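PDB 2DVZ: putative exported protein from Bordetella pertussis, which binds glutamate in the periplasm and probably serves as the solute receptor of a tripartite tricarboxylate-type uptake system. Local coordinates for residues A[17-22]-A[75-80]. Residues are numbered along the deposited sequence; the frame is centred on the assembly and turned at random.
Sequences PSKAIR and DGYTLS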
loop_
_atom_site.group_PDB
_atom_site.type_symbol
_atom_site.label_atom_id
_atom_site.label_comp_id
_atom_site.label_asym_id
_atom_site.label_seq_id
_atom_site.Cartn_x
_atom_site.Cartn_y
_atom_site.Cartn_z
ATOM N N PRO A 17 26.282 -7.412 -5.443
ATOM C CA PRO A 17 26.028 -8.287 -4.297
ATOM C C PRO A 17 26.798 -9.606 -4.452
ATOM O O PRO A 17 26.904 -10.095 -5.560
ATOM C CB PRO A 17 24.516 -8.519 -4.363
ATOM C CG PRO A 17 24.102 -8.143 -5.827
ATOM C CD PRO A 17 25.359 -7.700 -6.548
ATOM N N SER A 18 27.299 -10.171 -3.346
ATOM C CA SER A 18 28.143 -11.366 -3.371
ATOM C C SER A 18 27.412 -12.514 -2.689
ATOM O O SER A 18 27.820 -13.695 -2.752
ATOM C CB SER A 18 29.512 -11.067 -2.718
ATOM O OG SER A 18 29.370 -10.648 -1.357
ATOM N N LYS A 19 26.281 -12.163 -2.086
ATOM C CA LYS A 19 25.403 -13.118 -1.431
ATOM C C LYS A 19 23.903 -12.667 -1.538
ATOM O O LYS A 19 23.606 -11.581 -2.043
ATOM C CB LYS A 19 25.851 -13.252 0.027
ATOM C CG LYS A 19 25.620 -12.020 0.845
ATOM C CD LYS A 19 26.219 -12.101 2.213
ATOM C CE LYS A 19 25.792 -10.907 3.000
ATOM N NZ LYS A 19 26.584 -10.626 4.230
ATOM N N ALA A 20 22.992 -13.517 -1.058
ATOM C CA ALA A 20 21.560 -13.220 -0.944
ATOM C C ALA A 20 21.245 -11.907 -0.237
ATOM O O ALA A 20 21.893 -11.529 0.756
ATOM C CB ALA A 20 20.811 -14.366 -0.232
ATOM N N ILE A 21 20.210 -11.242 -0.757
ATOM C CA ILE A 21 19.695 -10.007 -0.181
ATOM C C ILE A 21 18.336 -10.320 0.449
ATOM O O ILE A 21 17.489 -10.926 -0.191
ATOM C CB ILE A 21 19.538 -8.919 -1.259
ATOM C CG1 ILE A 21 20.872 -8.636 -1.945
ATOM C CG2 ILE A 21 18.935 -7.663 -0.680
ATOM C CD1 ILE A 21 20.741 -8.367 -3.404
ATOM N N ARG A 22 18.180 -9.941 1.718
ATOM C CA ARG A 22 16.944 -10.086 2.433
ATOM C C ARG A 22 16.096 -8.860 2.065
ATOM O O ARG A 22 16.594 -7.721 2.014
ATOM C CB ARG A 22 17.191 -10.145 3.955
ATOM C CG ARG A 22 18.021 -11.368 4.426
ATOM C CD ARG A 22 18.531 -11.233 5.899
ATOM N NE ARG A 22 17.440 -10.929 6.826
ATOM C CZ ARG A 22 17.527 -10.087 7.860
ATOM N NH1 ARG A 22 18.670 -9.441 8.128
ATOM N NH2 ARG A 22 16.448 -9.868 8.621
ATOM N N ASP A 75 24.671 -2.487 4.916
ATOM C CA ASP A 75 25.532 -3.071 3.907
ATOM C C ASP A 75 24.872 -3.344 2.543
ATOM O O ASP A 75 25.564 -3.702 1.601
ATOM C CB ASP A 75 26.194 -4.348 4.457
ATOM C CG ASP A 75 25.194 -5.361 4.947
ATOM O OD1 ASP A 75 23.982 -5.165 4.772
ATOM O OD2 ASP A 75 25.615 -6.401 5.493
ATOM N N GLY A 76 23.549 -3.174 2.455
ATOM C CA GLY A 76 22.758 -3.489 1.274
ATOM C C GLY A 76 22.181 -4.902 1.193
ATOM O O GLY A 76 21.508 -5.225 0.213
ATOM N N TYR A 77 22.452 -5.756 2.188
ATOM C CA TYR A 77 21.938 -7.125 2.191
ATOM C C TYR A 77 20.699 -7.311 3.089
ATOM O O TYR A 77 20.172 -8.419 3.224
ATOM C CB TYR A 77 23.055 -8.087 2.599
ATOM C CG TYR A 77 24.179 -8.104 1.595
ATOM C CD1 TYR A 77 24.023 -8.748 0.376
ATOM C CD2 TYR A 77 25.385 -7.440 1.854
ATOM C CE1 TYR A 77 25.010 -8.753 -0.548
ATOM C CE2 TYR A 77 26.410 -7.437 0.922
ATOM C CZ TYR A 77 26.220 -8.105 -0.278
ATOM O OH TYR A 77 27.222 -8.120 -1.235
ATOM N N THR A 78 20.233 -6.234 3.710
ATOM C CA THR A 78 18.919 -6.259 4.324
ATOM C C THR A 78 18.180 -5.022 3.867
ATOM O O THR A 78 18.514 -3.899 4.251
ATOM C CB THR A 78 18.982 -6.325 5.866
ATOM O OG1 THR A 78 19.831 -7.431 6.283
ATOM C CG2 THR A 78 17.586 -6.448 6.441
ATOM N N LEU A 79 17.169 -5.237 3.040
ATOM C CA LEU A 79 16.400 -4.139 2.458
ATOM C C LEU A 79 14.952 -4.288 2.880
ATOM O O LEU A 79 14.584 -5.270 3.528
ATOM C CB LEU A 79 16.522 -4.182 0.919
ATOM C CG LEU A 79 17.953 -4.210 0.362
ATOM C CD1 LEU A 79 17.853 -4.404 -1.097
ATOM C CD2 LEU A 79 18.705 -2.948 0.628
ATOM N N SER A 80 14.128 -3.317 2.525
ATOM C CA SER A 80 12.724 -3.350 2.906
ATOM C C SER A 80 11.866 -2.637 1.866
ATOM O O SER A 80 12.392 -1.921 0.992
ATOM C CB SER A 80 12.497 -2.785 4.331
ATOM O OG SER A 80 12.756 -1.382 4.393
HETATM O O HOH W 1 25.108 -9.052 5.835
#
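Tyr77 lies along the inside of the bend formed by residues 17-20, just before strand 78-82 pairs in parallel with strand 21-25. With CG anti to its carbonyl carbon (chi1 -64°), the ring reaches back toward residues 17-19, and its OH accepts a hydrogen bond from the backbone N of Ser18 at 2.9 Å, the donor lying at the ring edge. Lys19 crosses one face obliquely: its chain, extended beyond CG, lays CE 3.7 Å from the ring centroid in a CH-pi contact, while NZ forms an off-centre cation-pi interaction. Pro17 CB and Ile21 CG1 touch ring atoms CE1 and CD1, each at 3.9 Å. A water 2.7 Å from Lys19 NZ accepts from the ammonium and donates to Asp75 OD2. The other carboxylate oxygen, Asp75 OD1, takes the backbone N of Tyr77 in an Asx turn, so Asp75 both shapes the turn into the strand and faces the lysine charge through water.

Beyond the ring, Arg22 N donates to Tyr77 O at 2.9 Å, and Leu79 N to Arg22 O at 2.7 Å, both nearly straight. Arg22 and Thr78, the parallel bridge pair, lie side by side on one face of the sheet; Thr78 CG2 sits over one guanidinium face, and Arg22 NE forms a salt bridge with Glu55. Ile21 CG2 meets Leu79 CD1 tightly at 3.5 Å, on the side packed by Met52. Strand 21-25 lies between parallel strands 52-56 and 78-82, as in the alpha/beta lobes of periplasmic binding proteins. Polar, cationic and apolar contacts thus converge on one tyrosine, tying residues 17-20 to the start of strand 78-82, inside the sheet.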